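Local coordinates for acetylornithine aminotransferase (Aquifex aeolicus, PDB 2EH6), which catalyses the reversible, pyridoxal-phosphate-dependent amino transfer between N(2)-acetyl-L-ornithine and 2-oxoglutarate, which in arginine biosynthesis runs towards acetylornithine, at the interface of chains A and B. Sequence-based numbering; all coordinates share one arbitrary frame. Chains: chain A/B, Acetylornithine aminotransferase.

The interface of chains A and B. Residues chain A 1-3; chain B 72-73, 76, 87-88.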
ATOM      1  N   THR A   1       3.881   0.661  25.118  1.00 42.09           N
ATOM      2  CA  THR A   1       3.598   1.090  23.754  1.00 41.59           C
ATOM      3  C   THR A   1       2.369   0.382  23.172  1.00 40.27           C
ATOM      4  O   THR A   1       1.975  -0.700  23.590  1.00 40.05           O
ATOM      5  CB  THR A   1       4.829   0.778  22.903  1.00 42.57           C
ATOM      6  OG1 THR A   1       4.562   1.158  21.551  1.00 44.09           O
ATOM      7  CG2 THR A   1       5.129  -0.723  22.949  1.00 43.56           C
ATOM      8  N   TYR A   2       1.728   1.060  22.198  1.00 38.80           N
ATOM      9  CA  TYR A   2       0.562   0.509  21.519  1.00 38.21           C
ATOM     10  C   TYR A   2       0.922  -0.046  20.139  1.00 36.34           C
ATOM     11  O   TYR A   2       0.073  -0.488  19.375  1.00 34.57           O
ATOM     12  CB  TYR A   2      -0.479   1.621  21.378  1.00 41.76           C
ATOM     13  CG  TYR A   2      -1.165   1.839  22.680  1.00 46.76           C
ATOM     14  CD1 TYR A   2      -1.936   0.822  23.237  1.00 48.71           C
ATOM     15  CD2 TYR A   2      -1.052   3.062  23.342  1.00 48.49           C
ATOM     16  CE1 TYR A   2      -2.582   1.022  24.448  1.00 51.65           C
ATOM     17  CE2 TYR A   2      -1.706   3.265  24.549  1.00 51.97           C
ATOM     18  CZ  TYR A   2      -2.473   2.253  25.097  1.00 52.72           C
ATOM     19  OH  TYR A   2      -3.128   2.447  26.298  1.00 56.53           O
ATOM     20  N   LEU A   3       2.231   0.057  19.798  1.00 34.61           N
ATOM     21  CA  LEU A   3       2.684  -0.401  18.481  1.00 34.21           C
ATOM     22  C   LEU A   3       3.429  -1.732  18.570  1.00 34.61           C
ATOM     23  O   LEU A   3       4.063  -2.052  19.568  1.00 34.61           O
ATOM     24  CB  LEU A   3       3.636   0.647  17.904  1.00 32.65           C
ATOM     25  CG  LEU A   3       3.012   2.036  17.797  1.00 31.11           C
ATOM     26  CD1 LEU A   3       4.013   3.069  17.280  1.00 29.81           C
ATOM     27  CD2 LEU A   3       1.827   2.073  16.831  1.00 27.51           C
TER
ATOM     28  N   GLN B  72       1.873   7.659  15.543  1.00 30.16           N
ATOM     29  CA  GLN B  72       1.398   6.285  15.387  1.00 30.56           C
ATOM     30  C   GLN B  72       0.877   5.790  16.732  1.00 31.16           C
ATOM     31  O   GLN B  72      -0.140   5.101  16.806  1.00 30.77           O
ATOM     32  CB  GLN B  72       2.525   5.372  14.904  1.00 28.45           C
ATOM     33  CG  GLN B  72       2.802   5.463  13.408  1.00 27.66           C
ATOM     34  CD  GLN B  72       3.908   4.530  12.966  1.00 24.16           C
ATOM     35  OE1 GLN B  72       3.977   3.380  13.407  1.00 27.92           O
ATOM     36  NE2 GLN B  72       4.770   5.009  12.081  1.00 23.69           N
ATOM     37  N   GLU B  73       1.590   6.148  17.793  1.00 31.93           N
ATOM     38  CA  GLU B  73       1.204   5.755  19.143  1.00 33.07           C
ATOM     39  C   GLU B  73      -0.156   6.338  19.488  1.00 31.76           C
ATOM     40  O   GLU B  73      -1.008   5.654  20.058  1.00 33.45           O
ATOM     41  CB  GLU B  73       2.234   6.257  20.159  1.00 33.62           C
ATOM     42  CG  GLU B  73       3.574   5.564  20.109  1.00 34.02           C
ATOM     43  CD  GLU B  73       3.541   4.180  20.725  1.00 34.85           C
ATOM     44  OE1 GLU B  73       2.501   3.799  21.304  1.00 37.25           O
ATOM     45  OE2 GLU B  73       4.565   3.474  20.640  1.00 36.17           O
ATOM     46  N   ALA B  76      -2.868   4.594  17.436  1.00 23.99           N
ATOM     47  CA  ALA B  76      -2.935   3.213  17.909  1.00 25.54           C
ATOM     48  C   ALA B  76      -3.703   3.102  19.223  1.00 29.39           C
ATOM     49  O   ALA B  76      -4.494   2.173  19.426  1.00 27.88           O
ATOM     50  CB  ALA B  76      -1.533   2.664  18.083  1.00 25.97           C
ATOM     51  N   GLY B  87      -4.033  -4.810  23.186  1.00 32.64           N
ATOM     52  CA  GLY B  87      -3.514  -5.139  21.871  1.00 31.83           C
ATOM     53  C   GLY B  87      -2.506  -4.136  21.356  1.00 31.06           C
ATOM     54  O   GLY B  87      -2.252  -3.114  21.993  1.00 30.67           O
ATOM     55  N   LYS B  88      -1.927  -4.437  20.198  1.00 29.67           N
ATOM     56  CA  LYS B  88      -0.944  -3.566  19.577  1.00 29.47           C
ATOM     57  C   LYS B  88      -1.268  -3.387  18.096  1.00 29.55           C
ATOM     58  O   LYS B  88      -1.966  -4.205  17.496  1.00 26.49           O
ATOM     59  CB  LYS B  88       0.464  -4.138  19.742  1.00 31.43           C
ATOM     60  CG  LYS B  88       0.948  -4.154  21.190  1.00 36.86           C
ATOM     61  CD  LYS B  88       2.462  -4.264  21.262  1.00 40.16           C
ATOM     62  CE  LYS B  88       2.948  -4.434  22.701  1.00 42.42           C
ATOM     63  NZ  LYS B  88       2.511  -3.337  23.607  1.00 44.40           N
TER
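B:Glu73 and B:Lys88 grip the first residues of chain A from opposite sides, which would help hold the amino-terminal end of one subunit against its partner in the homodimer. The glutamate lies on helix 70-80 of chain B and the lysine on strand 87-92, so the A:Thr1–A:Leu3 segment lies between that helix and the start of the strand. A carboxylate suits its place because its two oxygens take two donors at once, each through its syn lone pair. OE2 accepts a hydrogen bond from the hydroxyl OG1 of A:Thr1 at 2.5 Å, and OE1 accepts one from the backbone N of A:Tyr2 at 3.0 Å, nearly straight at 173° at the hydrogen. Threonine offers a hydroxyl on a short beta-branched side chain that works twice: with chi1 at 178°, OG1 points away from its own amino nitrogen and also accepts a hydrogen bond from the backbone N of A:Leu3 at 3.1 Å, closing a compact turn. A:Leu3 supplies the apolar contact: CD1 packs against CB of B:Gln72 and lies alongside the carboxylate of B:Glu73, while CD2 is 3.6 Å from CB of B:Ala76, whose small methyl probably lets the segment approach the helix and also meets CB of A:Tyr2. On the other flank the long B:Lys88 chain passes alongside the backbone and kinks at chi4 (-57°), bringing its side-chain nitrogen NZ within 2.7 Å of the carbonyl O of A:Thr1, tilted out of the carbonyl plane.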